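Side-chain contacts in extracellular matrix-binding protein ebh (Staphylococcus aureus subsp. aureus, PDB 4KJM), which probably serves as a cell-wall-associated adhesin that binds extracellular matrix through a rod built of FIVAR and GA-type helical modules: residues N6-T9 / A10-D13; A71-G74 / T75-L78. All coordinates share one frame; numbering follows the deposited sequence.

Interaction 1. Residues N6-T9 / A10-D13; sequences NLQT and AIND. With ZN (zinc ion), chain E.
Three i to i+4 backbone hydrogen bonds join residues 6-9 to residues 10-13: Ala10 N donates to Asn6 O, Ile11 N to Leu7 O and Asn12 N to Gln8 O. The last is 3.0 Å long, with an N-H...O angle of 161°, values regular for an alpha-helix.

Apolar contact is thin within the segment. Leu7 CG and Ile11 CG2 lie 4.5 Å apart, and both side chains also touch helix 28-44 and Leu45; Leu7 also touches Val58 and Leu62 of helix 55-71, where Ala10 meets Val65.

The polar side chains behave differently. Asn12 folds back over the turn, its CG beside its own backbone N (chi1 -78°), which brings its CB within 3.3 Å of Gln8 O. Gln8, bent at its second torsion, brings NE2 to 4.0 Å from Asn12 ND2; the amide planes are 56° apart, and this approach is loose, without a hydrogen bond between them. Thr9 OG1 is hydrogen-bonded to Gly5 O one turn back and to Asn79 and Lys82 of the second subunit.

The metal contact lies just past the helix. Asp13 turns its carboxylate away from Thr9, and OD1 binds the zinc ion at 1.9 Å while OD2 stays 3.2 Å from the metal, so coordination is monodentate. OD2 is instead salt-bridged to Lys69; the two charges together probably favour an ionised carboxylate. Waters and one further atom complete the site, but waters 1 and 3 lie too close to be present together, so the number of waters is doubtful. Overall, this is the last part of a first helix packed against helices 28-44 and 55-71, consistent with the helical bundle of a FIVAR domain.

Interaction 2. Residues A71-G74 / T75-L78; sequences ALNG and TQNL. With NA (sodium ion), chain C.
Two i to i+4 bonds open helix 74-90 across this contact, Asn77 N to Asn73 O at 2.9 Å, and Leu78 N to Gly74 O, also 2.9 Å. Asn73 occupies the N-cap position of the helix, yet its side chain makes no capping bond, so the first turn is tied to this residue through its main-chain carbonyl.

The side chain of Asn73 stands between its own backbone N and carbonyl carbon (chi1 65°), which sets its amide beside those of Gln76 and Asn77. Its CB faces Gln76 OE1 at 3.7 Å, and the Asn73 and Gln76 amide planes are turned 65° apart. Toward Asn77 the separation is similar: Asn73 OD1 lies 3.5 Å from Asn77 ND2, with the planes 59° apart. At these distances the three amides are only neighbours; the polar partners of Asn73 OD1 and Asn77 ND2 are residues outside this stretch. Asn73 OD1 accepts from Asp27 N, and Asn77 ND2 reaches both Asp25 O and Asp27 OD1. Both amides therefore tie the start of this helix to the connection between helices 21-24 and 28-44. Thr75 OG1 and the Gly74 backbone bond to Asn22 of helix 21-24, beside which Leu72 packs on Phe23.

Before the turn the chain is extended at Leu72, whose carbonyl is directed to a sodium ion. His70 O is the other protein ligand, and waters 4, 5 and 6 supply the rest of the coordination, with Leu72 O 2.4 Å from the metal.

Overall arrangement
Interaction 1 comes first along the chain, near the end of helix 2-11, and interaction 2 follows at the junction of helices 55-71 and 74-90. Their centres are 22 Å apart and their nearest atoms about 9 Å, so they do not touch. Helix 55-71 connects them: residues 6-13 pack on its side, while residues 71-74 continue from its end. Interaction 1 belongs to the FIVAR range; interaction 2 passes from it into the GA module, consistent with two helical modules joined end to end in an elongated rod. Both also touch the second subunit, where Thr9 of one chain meets Thr75 of the other, linking these two regions through the dimer interface.

Interaction 1. Residues N6-T9 / A10-D13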
loop_
_atom_site.group_PDB
_atom_site.type_symbol
_atom_site.label_atom_id
_atom_site.label_comp_id
_atom_site.label_asym_id
_atom_site.label_seq_id
_atom_site.Cartn_x
_atom_site.Cartn_y
_atom_site.Cartn_z
ATOM N N ASN A 6 10.436 -7.186 -12.054
ATOM C CA ASN A 6 10.171 -6.079 -11.148
ATOM C C ASN A 6 9.034 -5.205 -11.655
ATOM O O ASN A 6 8.245 -4.734 -10.870
ATOM C CB ASN A 6 11.414 -5.246 -10.916
ATOM C CG ASN A 6 12.318 -5.838 -9.864
ATOM O OD1 ASN A 6 12.598 -7.016 -9.876
ATOM N ND2 ASN A 6 12.757 -5.013 -8.926
ATOM N N LEU A 7 8.994 -4.941 -12.956
ATOM C CA LEU A 7 7.951 -4.108 -13.521
ATOM C C LEU A 7 6.596 -4.766 -13.325
ATOM O O LEU A 7 5.633 -4.151 -12.929
ATOM C CB LEU A 7 8.227 -3.875 -15.024
ATOM C CG LEU A 7 7.291 -2.876 -15.745
ATOM C CD1 LEU A 7 7.272 -1.539 -15.048
ATOM C CD2 LEU A 7 7.675 -2.726 -17.187
ATOM N N GLN A 8 6.549 -6.067 -13.584
ATOM C CA GLN A 8 5.343 -6.872 -13.387
ATOM C C GLN A 8 4.865 -6.810 -11.969
ATOM O O GLN A 8 3.676 -6.708 -11.733
ATOM C CB GLN A 8 5.659 -8.318 -13.813
ATOM C CG GLN A 8 5.783 -8.416 -15.305
ATOM C CD GLN A 8 4.621 -9.168 -15.846
ATOM O OE1 GLN A 8 4.798 -10.260 -16.474
ATOM N NE2 GLN A 8 3.419 -8.695 -15.497
ATOM N N THR A 9 5.805 -6.908 -11.014
ATOM C CA THR A 9 5.476 -6.792 -9.595
ATOM C C THR A 9 4.676 -5.430 -9.334
ATOM O O THR A 9 3.546 -5.405 -8.774
ATOM C CB THR A 9 6.758 -7.012 -8.741
ATOM O OG1 THR A 9 7.268 -8.351 -8.932
ATOM C CG2 THR A 9 6.487 -6.819 -7.291
ATOM N N ALA A 10 5.168 -4.326 -9.907
ATOM C CA ALA A 10 4.362 -3.077 -9.891
ATOM C C ALA A 10 3.012 -3.089 -10.682
ATOM O O ALA A 10 1.991 -2.600 -10.175
ATOM C CB ALA A 10 5.291 -1.944 -10.304
ATOM N N ILE A 11 2.900 -3.592 -11.899
ATOM C CA ILE A 11 1.621 -3.441 -12.596
ATOM C C ILE A 11 0.515 -4.338 -11.938
ATOM O O ILE A 11 -0.645 -3.991 -11.898
ATOM C CB ILE A 11 1.655 -3.520 -14.160
ATOM C CG1 ILE A 11 1.434 -4.884 -14.680
ATOM C CG2 ILE A 11 2.921 -2.977 -14.768
ATOM C CD1 ILE A 11 0.025 -5.115 -15.154
ATOM N N ASN A 12 0.909 -5.491 -11.436
ATOM C CA ASN A 12 -0.019 -6.474 -10.889
ATOM C C ASN A 12 -0.585 -6.004 -9.537
ATOM O O ASN A 12 -1.482 -6.597 -8.974
ATOM C CB ASN A 12 0.690 -7.814 -10.714
ATOM C CG ASN A 12 0.858 -8.588 -12.005
ATOM O OD1 ASN A 12 0.234 -8.285 -13.017
ATOM N ND2 ASN A 12 1.697 -9.602 -11.967
ATOM N N ASP A 13 -0.046 -4.914 -9.033
ATOM C CA ASP A 13 -0.555 -4.349 -7.801
ATOM C C ASP A 13 -1.570 -3.219 -7.972
ATOM O O ASP A 13 -2.088 -2.676 -7.036
ATOM C CB ASP A 13 0.570 -3.849 -6.956
ATOM C CG ASP A 13 0.143 -3.587 -5.577
ATOM O OD1 ASP A 13 -0.659 -4.383 -5.118
ATOM O OD2 ASP A 13 0.590 -2.615 -5.000
HETATM ZN ZN ZN E . -1.172 -4.619 -3.293
HETATM O O HOH W 1 -1.186 -2.914 -2.732
HETATM O O HOH W 2 -2.276 -6.728 -3.120
HETATM O O HOH W 3 -2.547 -3.443 -2.388
#

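Interaction 2. Residues A71-G74 / T75-L78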
loop_
_atom_site.group_PDB
_atom_site.type_symbol
_atom_site.label_atom_id
_atom_site.label_comp_id
_atom_site.label_asym_id
_atom_site.label_seq_id
_atom_site.Cartn_x
_atom_site.Cartn_y
_atom_site.Cartn_z
ATOM N N ALA A 71 3.999 9.027 -4.516
ATOM C CA ALA A 71 3.457 10.401 -4.494
ATOM C C ALA A 71 1.970 10.438 -4.088
ATOM O O ALA A 71 1.512 11.446 -3.590
ATOM C CB ALA A 71 3.706 11.120 -5.829
ATOM N N LEU A 72 1.238 9.329 -4.175
ATOM C CA LEU A 72 -0.179 9.349 -3.765
ATOM C C LEU A 72 -0.297 9.793 -2.335
ATOM O O LEU A 72 0.494 9.376 -1.459
ATOM C CB LEU A 72 -0.790 7.951 -3.928
ATOM C CG LEU A 72 -0.786 7.402 -5.343
ATOM C CD1 LEU A 72 -1.250 5.981 -5.308
ATOM C CD2 LEU A 72 -1.768 8.180 -6.179
ATOM N N ASN A 73 -1.245 10.690 -2.068
ATOM C CA ASN A 73 -1.310 11.327 -0.761
ATOM C C ASN A 73 -2.678 11.354 -0.100
ATOM O O ASN A 73 -2.948 12.259 0.676
ATOM C CB ASN A 73 -0.808 12.745 -0.889
ATOM C CG ASN A 73 -1.676 13.609 -1.754
ATOM O OD1 ASN A 73 -2.443 13.138 -2.587
ATOM N ND2 ASN A 73 -1.417 14.910 -1.673
ATOM N N GLY A 74 -3.542 10.394 -0.417
ATOM C CA GLY A 74 -4.795 10.230 0.248
ATOM C C GLY A 74 -4.761 10.166 1.754
ATOM O O GLY A 74 -5.612 10.763 2.433
ATOM N N THR A 75 -3.787 9.460 2.314
ATOM C CA THR A 75 -3.665 9.343 3.747
ATOM C C THR A 75 -3.413 10.696 4.423
ATOM O O THR A 75 -4.133 11.069 5.377
ATOM C CB THR A 75 -2.527 8.372 4.103
ATOM O OG1 THR A 75 -2.769 7.113 3.474
ATOM C CG2 THR A 75 -2.470 8.137 5.549
ATOM N N GLN A 76 -2.440 11.445 3.883
ATOM C CA GLN A 76 -2.166 12.795 4.405
ATOM C C GLN A 76 -3.350 13.727 4.171
ATOM O O GLN A 76 -3.683 14.513 5.050
ATOM C CB GLN A 76 -0.842 13.377 3.858
ATOM C CG GLN A 76 -0.987 14.341 2.678
ATOM C CD GLN A 76 0.290 15.195 2.361
ATOM O OE1 GLN A 76 0.670 15.430 1.173
ATOM N NE2 GLN A 76 0.927 15.697 3.423
ATOM N N ASN A 77 -4.025 13.604 3.034
ATOM C CA ASN A 77 -5.244 14.420 2.793
ATOM C C ASN A 77 -6.348 14.141 3.836
ATOM O O ASN A 77 -7.058 15.041 4.298
ATOM C CB ASN A 77 -5.783 14.191 1.386
ATOM C CG ASN A 77 -4.998 14.946 0.344
ATOM O OD1 ASN A 77 -4.227 15.815 0.714
ATOM N ND2 ASN A 77 -5.181 14.608 -0.970
ATOM N N LEU A 78 -6.539 12.880 4.158
ATOM C CA LEU A 78 -7.456 12.513 5.216
ATOM C C LEU A 78 -7.045 13.085 6.550
ATOM O O LEU A 78 -7.881 13.685 7.231
ATOM C CB LEU A 78 -7.612 11.007 5.303
ATOM C CG LEU A 78 -8.485 10.461 6.402
ATOM C CD1 LEU A 78 -9.877 11.086 6.393
ATOM C CD2 LEU A 78 -8.489 8.911 6.337
HETATM NA NA NA C . 2.398 8.395 -0.482
HETATM O O HOH W 4 1.891 6.351 -1.424
HETATM O O HOH W 5 0.780 8.394 1.288
HETATM O O HOH W 6 3.112 10.547 0.518
#